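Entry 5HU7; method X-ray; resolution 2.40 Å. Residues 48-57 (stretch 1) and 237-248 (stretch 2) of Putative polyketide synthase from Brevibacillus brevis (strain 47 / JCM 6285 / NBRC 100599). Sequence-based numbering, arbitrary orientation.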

ATOM      1  N   ARG A  48     -17.246 -15.941 -15.200  1.00 72.84           N
ATOM      2  CA  ARG A  48     -16.945 -17.149 -14.454  1.00 70.74           C
ATOM      3  C   ARG A  48     -16.633 -16.861 -12.993  1.00 68.74           C
ATOM      4  O   ARG A  48     -16.345 -15.748 -12.618  1.00 66.37           O
ATOM      5  CB  ARG A  48     -15.777 -17.925 -15.097  1.00 73.36           C
ATOM      6  CG  ARG A  48     -14.477 -17.164 -15.138  1.00 79.97           C
ATOM      7  CD  ARG A  48     -13.485 -17.926 -15.947  1.00 86.06           C
ATOM      8  NE  ARG A  48     -12.170 -17.303 -16.007  1.00 91.04           N
ATOM      9  CZ  ARG A  48     -11.889 -16.197 -16.686  1.00 98.75           C
ATOM     10  NH1 ARG A  48     -12.842 -15.549 -17.346  1.00 89.45           N
ATOM     11  NH2 ARG A  48     -10.653 -15.719 -16.699  1.00 77.91           N
ATOM     12  N   PHE A  49     -16.646 -17.894 -12.201  1.00 67.53           N
ATOM     13  CA  PHE A  49     -16.388 -17.836 -10.765  1.00 65.08           C
ATOM     14  C   PHE A  49     -14.922 -17.597 -10.522  1.00 68.50           C
ATOM     15  O   PHE A  49     -14.089 -18.195 -11.205  1.00 69.56           O
ATOM     16  CB  PHE A  49     -16.785 -19.169 -10.083  1.00 66.43           C
ATOM     17  CG  PHE A  49     -18.258 -19.499 -10.133  1.00 70.09           C
ATOM     18  CD1 PHE A  49     -19.208 -18.576  -9.700  1.00 73.95           C
ATOM     19  CD2 PHE A  49     -18.696 -20.735 -10.593  1.00 72.33           C
ATOM     20  CE1 PHE A  49     -20.577 -18.874  -9.763  1.00 75.97           C
ATOM     21  CE2 PHE A  49     -20.061 -21.025 -10.660  1.00 77.16           C
ATOM     22  CZ  PHE A  49     -20.994 -20.083 -10.256  1.00 75.30           C
ATOM     23  N   PHE A  50     -14.595 -16.749  -9.534  1.00 64.85           N
ATOM     24  CA  PHE A  50     -13.204 -16.527  -9.123  1.00 64.43           C
ATOM     25  C   PHE A  50     -12.649 -17.876  -8.652  1.00 68.55           C
ATOM     26  O   PHE A  50     -13.358 -18.578  -7.943  1.00 69.09           O
ATOM     27  CB  PHE A  50     -13.136 -15.520  -7.966  1.00 64.86           C
ATOM     28  CG  PHE A  50     -11.758 -14.990  -7.643  1.00 65.49           C
ATOM     29  CD1 PHE A  50     -11.120 -14.103  -8.503  1.00 69.19           C
ATOM     30  CD2 PHE A  50     -11.177 -15.230  -6.410  1.00 65.61           C
ATOM     31  CE1 PHE A  50      -9.882 -13.567  -8.187  1.00 69.54           C
ATOM     32  CE2 PHE A  50      -9.964 -14.636  -6.062  1.00 67.46           C
ATOM     33  CZ  PHE A  50      -9.320 -13.821  -6.951  1.00 67.39           C
ATOM     34  N   PRO A  51     -11.432 -18.293  -9.043  1.00 67.10           N
ATOM     35  CA  PRO A  51     -10.931 -19.601  -8.591  1.00 65.80           C
ATOM     36  C   PRO A  51     -10.903 -19.777  -7.073  1.00 68.63           C
ATOM     37  O   PRO A  51     -10.550 -18.851  -6.359  1.00 68.14           O
ATOM     38  CB  PRO A  51      -9.531 -19.680  -9.198  1.00 67.74           C
ATOM     39  CG  PRO A  51      -9.491 -18.699 -10.247  1.00 73.38           C
ATOM     40  CD  PRO A  51     -10.464 -17.620  -9.935  1.00 69.89           C
ATOM     41  N   LEU A  52     -11.289 -20.959  -6.589  1.00 65.61           N
ATOM     42  CA  LEU A  52     -11.341 -21.311  -5.158  1.00 65.73           C
ATOM     43  C   LEU A  52     -10.020 -21.000  -4.397  1.00 68.72           C
ATOM     44  O   LEU A  52     -10.025 -20.202  -3.454  1.00 66.74           O
ATOM     45  CB  LEU A  52     -11.775 -22.792  -4.991  1.00 66.51           C
ATOM     46  CG  LEU A  52     -13.204 -23.171  -5.447  1.00 72.78           C
ATOM     47  CD1 LEU A  52     -13.505 -24.707  -5.380  1.00 74.28           C
ATOM     48  CD2 LEU A  52     -14.242 -22.365  -4.756  1.00 74.50           C
ATOM     49  N   ILE A  53      -8.901 -21.591  -4.825  1.00 65.92           N
ATOM     50  CA  ILE A  53      -7.573 -21.323  -4.235  1.00 67.09           C
ATOM     51  C   ILE A  53      -7.143 -19.857  -4.286  1.00 64.83           C
ATOM     52  O   ILE A  53      -6.342 -19.423  -3.458  1.00 63.16           O
ATOM     53  CB  ILE A  53      -6.462 -22.218  -4.843  1.00 73.01           C
ATOM     54  CG1 ILE A  53      -6.459 -22.095  -6.415  1.00 77.24           C
ATOM     55  CG2 ILE A  53      -6.641 -23.664  -4.330  1.00 74.92           C
ATOM     56  CD1 ILE A  53      -5.295 -22.631  -7.088  1.00100.51           C
ATOM     57  N   ALA A  54      -7.657 -19.102  -5.240  1.00 59.34           N
ATOM     58  CA  ALA A  54      -7.291 -17.705  -5.346  1.00 59.52           C
ATOM     59  C   ALA A  54      -7.757 -16.922  -4.121  1.00 62.04           C
ATOM     60  O   ALA A  54      -7.045 -16.030  -3.674  1.00 61.16           O
ATOM     61  CB  ALA A  54      -7.849 -17.107  -6.608  1.00 61.07           C
ATOM     62  N   TYR A  55      -8.894 -17.335  -3.503  1.00 56.77           N
ATOM     63  CA  TYR A  55      -9.396 -16.710  -2.286  1.00 55.08           C
ATOM     64  C   TYR A  55      -8.455 -16.957  -1.115  1.00 58.99           C
ATOM     65  O   TYR A  55      -8.271 -16.069  -0.290  1.00 62.28           O
ATOM     66  CB  TYR A  55     -10.772 -17.285  -1.914  1.00 54.10           C
ATOM     67  CG  TYR A  55     -11.897 -16.924  -2.856  1.00 52.85           C
ATOM     68  CD1 TYR A  55     -12.508 -15.669  -2.797  1.00 54.28           C
ATOM     69  CD2 TYR A  55     -12.440 -17.870  -3.707  1.00 53.90           C
ATOM     70  CE1 TYR A  55     -13.638 -15.379  -3.569  1.00 53.96           C
ATOM     71  CE2 TYR A  55     -13.548 -17.583  -4.502  1.00 55.40           C
ATOM     72  CZ  TYR A  55     -14.167 -16.350  -4.398  1.00 58.83           C
ATOM     73  OH  TYR A  55     -15.273 -16.075  -5.147  1.00 66.43           O
ATOM     74  N   LEU A  56      -7.869 -18.159  -1.030  1.00 52.71           N
ATOM     75  CA  LEU A  56      -6.966 -18.513   0.057  1.00 53.16           C
ATOM     76  C   LEU A  56      -5.630 -17.842  -0.080  1.00 56.56           C
ATOM     77  O   LEU A  56      -5.067 -17.351   0.898  1.00 57.01           O
ATOM     78  CB  LEU A  56      -6.783 -20.016   0.105  1.00 55.04           C
ATOM     79  CG  LEU A  56      -8.059 -20.864   0.278  1.00 58.89           C
ATOM     80  CD1 LEU A  56      -7.712 -22.337   0.143  1.00 59.79           C
ATOM     81  CD2 LEU A  56      -8.719 -20.593   1.583  1.00 56.80           C
ATOM     82  N   GLU A  57      -5.106 -17.855  -1.292  1.00 55.63           N
ATOM     83  CA  GLU A  57      -3.838 -17.210  -1.664  1.00 57.22           C
ATOM     84  C   GLU A  57      -3.889 -15.674  -1.451  1.00 59.83           C
ATOM     85  O   GLU A  57      -2.952 -15.116  -0.895  1.00 57.73           O
ATOM     86  CB  GLU A  57      -3.503 -17.551  -3.124  1.00 59.26           C
ATOM     87  CG  GLU A  57      -2.168 -17.066  -3.627  1.00 66.96           C
ATOM     88  CD  GLU A  57      -0.973 -17.424  -2.777  1.00 77.12           C
ATOM     89  OE1 GLU A  57      -0.949 -18.551  -2.248  1.00 83.54           O
ATOM     90  OE2 GLU A  57      -0.071 -16.573  -2.603  1.00 78.18           O
ATOM     91  N   GLN A 237     -21.223 -28.624 -12.159  1.00 98.89           N
ATOM     92  CA  GLN A 237     -21.672 -28.934 -10.813  1.00 97.34           C
ATOM     93  C   GLN A 237     -21.272 -27.851  -9.805  1.00 91.90           C
ATOM     94  O   GLN A 237     -22.103 -27.488  -8.976  1.00 90.51           O
ATOM     95  CB  GLN A 237     -21.088 -30.281 -10.342  1.00 99.33           C
ATOM     96  CG  GLN A 237     -21.720 -31.518 -10.988  1.00115.07           C
ATOM     97  CD  GLN A 237     -23.159 -31.768 -10.572  1.00140.92           C
ATOM     98  OE1 GLN A 237     -23.639 -31.302  -9.530  1.00133.74           O
ATOM     99  NE2 GLN A 237     -23.881 -32.535 -11.376  1.00141.62           N
ATOM    100  N   LEU A 238     -20.023 -27.349  -9.849  1.00 82.58           N
ATOM    101  CA  LEU A 238     -19.558 -26.397  -8.837  1.00 78.51           C
ATOM    102  C   LEU A 238     -20.225 -25.056  -8.968  1.00 79.10           C
ATOM    103  O   LEU A 238     -20.397 -24.567 -10.075  1.00 81.02           O
ATOM    104  CB  LEU A 238     -18.034 -26.218  -8.866  1.00 76.54           C
ATOM    105  CG  LEU A 238     -17.183 -27.470  -8.617  1.00 81.60           C
ATOM    106  CD1 LEU A 238     -15.715 -27.093  -8.477  1.00 81.86           C
ATOM    107  CD2 LEU A 238     -17.628 -28.242  -7.378  1.00 82.01           C
ATOM    108  N   ASP A 239     -20.611 -24.460  -7.842  1.00 72.01           N
ATOM    109  CA  ASP A 239     -21.276 -23.150  -7.800  1.00 70.53           C
ATOM    110  C   ASP A 239     -20.368 -22.018  -7.316  1.00 70.59           C
ATOM    111  O   ASP A 239     -20.877 -20.960  -6.944  1.00 72.74           O
ATOM    112  CB  ASP A 239     -22.552 -23.238  -6.942  1.00 73.67           C
ATOM    113  CG  ASP A 239     -22.372 -23.436  -5.443  1.00 78.73           C
ATOM    114  OD1 ASP A 239     -21.217 -23.557  -4.989  1.00 76.07           O
ATOM    115  OD2 ASP A 239     -23.392 -23.521  -4.733  1.00 87.77           O
ATOM    116  N   GLY A 240     -19.057 -22.240  -7.271  1.00 62.50           N
ATOM    117  CA  GLY A 240     -18.119 -21.217  -6.830  1.00 60.77           C
ATOM    118  C   GLY A 240     -17.972 -21.036  -5.318  1.00 61.23           C
ATOM    119  O   GLY A 240     -17.166 -20.214  -4.878  1.00 57.79           O
ATOM    120  N   THR A 241     -18.714 -21.798  -4.502  1.00 57.98           N
ATOM    121  CA  THR A 241     -18.606 -21.696  -3.045  1.00 57.17           C
ATOM    122  C   THR A 241     -17.761 -22.821  -2.434  1.00 58.47           C
ATOM    123  O   THR A 241     -17.584 -23.882  -3.012  1.00 59.57           O
ATOM    124  CB  THR A 241     -19.993 -21.658  -2.359  1.00 63.32           C
ATOM    125  OG1 THR A 241     -20.611 -22.935  -2.420  1.00 60.53           O
ATOM    126  CG2 THR A 241     -20.903 -20.550  -2.895  1.00 60.64           C
ATOM    127  N   PHE A 242     -17.281 -22.586  -1.244  1.00 54.59           N
ATOM    128  CA  PHE A 242     -16.588 -23.580  -0.464  1.00 55.50           C
ATOM    129  C   PHE A 242     -16.496 -23.150   0.986  1.00 57.67           C
ATOM    130  O   PHE A 242     -16.665 -21.980   1.300  1.00 56.58           O
ATOM    131  CB  PHE A 242     -15.180 -23.865  -1.018  1.00 57.18           C
ATOM    132  CG  PHE A 242     -14.147 -22.796  -0.701  1.00 57.63           C
ATOM    133  CD1 PHE A 242     -13.411 -22.838   0.486  1.00 59.62           C
ATOM    134  CD2 PHE A 242     -13.875 -21.783  -1.603  1.00 57.96           C
ATOM    135  CE1 PHE A 242     -12.381 -21.929   0.717  1.00 58.68           C
ATOM    136  CE2 PHE A 242     -12.863 -20.862  -1.354  1.00 59.89           C
ATOM    137  CZ  PHE A 242     -12.114 -20.949  -0.214  1.00 57.55           C
ATOM    138  N   THR A 243     -16.228 -24.127   1.858  1.00 54.87           N
ATOM    139  CA  THR A 243     -15.932 -23.945   3.270  1.00 54.18           C
ATOM    140  C   THR A 243     -14.660 -24.730   3.583  1.00 56.94           C
ATOM    141  O   THR A 243     -14.397 -25.760   2.952  1.00 56.52           O
ATOM    142  CB  THR A 243     -17.086 -24.387   4.194  1.00 66.19           C
ATOM    143  OG1 THR A 243     -17.377 -25.754   3.952  1.00 71.60           O
ATOM    144  CG2 THR A 243     -18.333 -23.527   4.036  1.00 63.10           C
ATOM    145  N   LEU A 244     -13.870 -24.245   4.545  1.00 52.95           N
ATOM    146  CA  LEU A 244     -12.647 -24.931   4.949  1.00 51.65           C
ATOM    147  C   LEU A 244     -12.447 -24.721   6.412  1.00 53.07           C
ATOM    148  O   LEU A 244     -12.246 -23.600   6.860  1.00 50.60           O
ATOM    149  CB  LEU A 244     -11.483 -24.403   4.100  1.00 50.45           C
ATOM    150  CG  LEU A 244     -10.057 -24.815   4.403  1.00 54.51           C
ATOM    151  CD1 LEU A 244      -9.864 -26.233   4.269  1.00 55.38           C
ATOM    152  CD2 LEU A 244      -9.111 -24.121   3.458  1.00 60.74           C
ATOM    153  N   GLU A 245     -12.536 -25.793   7.177  1.00 52.76           N
ATOM    154  CA  GLU A 245     -12.386 -25.706   8.616  1.00 53.02           C
ATOM    155  C   GLU A 245     -11.016 -25.260   9.061  1.00 55.86           C
ATOM    156  O   GLU A 245     -10.932 -24.445   9.962  1.00 55.59           O
ATOM    157  CB  GLU A 245     -12.784 -27.021   9.310  1.00 56.01           C
ATOM    158  CG  GLU A 245     -14.247 -27.064   9.719  1.00 79.63           C
ATOM    159  CD  GLU A 245     -14.684 -25.897  10.598  1.00117.37           C
ATOM    160  OE1 GLU A 245     -14.193 -25.799  11.749  1.00101.21           O
ATOM    161  OE2 GLU A 245     -15.428 -25.022  10.092  1.00119.14           O
ATOM    162  N   GLU A 246      -9.957 -25.774   8.448  1.00 51.73           N
ATOM    163  CA  GLU A 246      -8.610 -25.420   8.839  1.00 50.19           C
ATOM    164  C   GLU A 246      -7.646 -25.579   7.715  1.00 54.91           C
ATOM    165  O   GLU A 246      -7.770 -26.510   6.930  1.00 56.18           O
ATOM    166  CB  GLU A 246      -8.162 -26.285  10.037  1.00 51.83           C
ATOM    167  CG  GLU A 246      -6.954 -25.754  10.787  1.00 59.88           C
ATOM    168  CD  GLU A 246      -6.587 -26.617  11.979  1.00 92.24           C
ATOM    169  OE1 GLU A 246      -5.910 -27.652  11.774  1.00 84.77           O
ATOM    170  OE2 GLU A 246      -7.008 -26.276  13.112  1.00 91.55           O
ATOM    171  N   LEU A 247      -6.660 -24.700   7.668  1.00 51.47           N
ATOM    172  CA  LEU A 247      -5.605 -24.691   6.678  1.00 52.89           C
ATOM    173  C   LEU A 247      -4.346 -24.324   7.411  1.00 55.88           C
ATOM    174  O   LEU A 247      -4.293 -23.247   8.015  1.00 53.34           O
ATOM    175  CB  LEU A 247      -5.914 -23.637   5.598  1.00 53.73           C
ATOM    176  CG  LEU A 247      -4.791 -23.164   4.675  1.00 61.54           C
ATOM    177  CD1 LEU A 247      -4.166 -24.292   3.940  1.00 61.88           C
ATOM    178  CD2 LEU A 247      -5.323 -22.171   3.649  1.00 69.31           C
ATOM    179  N   GLU A 248      -3.323 -25.188   7.346  1.00 50.78           N
ATOM    180  CA  GLU A 248      -2.042 -24.923   7.965  1.00 50.98           C
ATOM    181  C   GLU A 248      -0.996 -24.856   6.871  1.00 54.91           C
ATOM    182  O   GLU A 248      -0.983 -25.710   6.017  1.00 55.46           O
ATOM    183  CB  GLU A 248      -1.736 -25.984   9.030  1.00 53.43           C
ATOM    184  CG  GLU A 248      -2.568 -25.771  10.289  1.00 54.99           C
ATOM    185  CD  GLU A 248      -2.379 -26.761  11.414  1.00 65.99           C
ATOM    186  OE1 GLU A 248      -1.631 -27.742  11.219  1.00 64.92           O
ATOM    187  OE2 GLU A 248      -2.923 -26.523  12.519  1.00 62.13           O
TER

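Residues 48-57 pack against residues 237-248 of the putative polyketide synthase through side chains and one ring-on-backbone contact. The first stretch leaves a short strand, Arg48-Phe49, passes through Phe50 and Pro51, and enters a helix that runs over the strand around Thr241-Leu244. The two axes approach to 9.9 Å at 48°, a spacing that leaves room for a layer of side chains. The backbones come nearer at the start of the contact, where the CA atoms of Phe49 and Gly240 lie 5.5 Å apart; at Leu56 and Leu247 the CA separation is 9.2 Å. No hydrogen bond crosses between the stretches, and the 503 Å² buried, both sides summed, comes from van der Waals packing.

Phe49 lays its ring against the backbone of Leu238-Gly240, where the chain turns a corner at Gly240. Gly240 CA sits 3.9 Å from the Phe49 ring centroid, 20° off the normal, a CH-pi contact over the face; Asp239 O, 3.4 Å from Phe49 CZ, is over the same face. Glycine makes this approach possible, since an ideal CB on Gly240 would fall 2.7 Å from Phe49 CD1, and the positive phi of 80° also favours glycine.

Among the apolar side chains, Phe242, chi1 p, points toward the helix and forms the centre of the cluster. Leu52 CD2 presses tightly on Phe242 CD2 (3.2 Å) and also lies 3.6 Å from Gly240 O. Tyr55 CD2 meets Phe242 CE2 at 3.8 Å and Leu56 CD2 meets Phe242 CZ at 3.9 Å, both at the edge of the Phe242 ring. Leu56 extends the cluster, with CD2 4.0 Å from Leu244 CD2 and CD1 4.2 Å from Leu247 CD2.

The polar bonds lie within the second stretch: Asp239 points away from the first stretch, and its OD1 accepts hydrogen bonds from Thr241 N (3.1 Å) and Thr241 OG1 (2.7 Å), bracing the corner at Gly240.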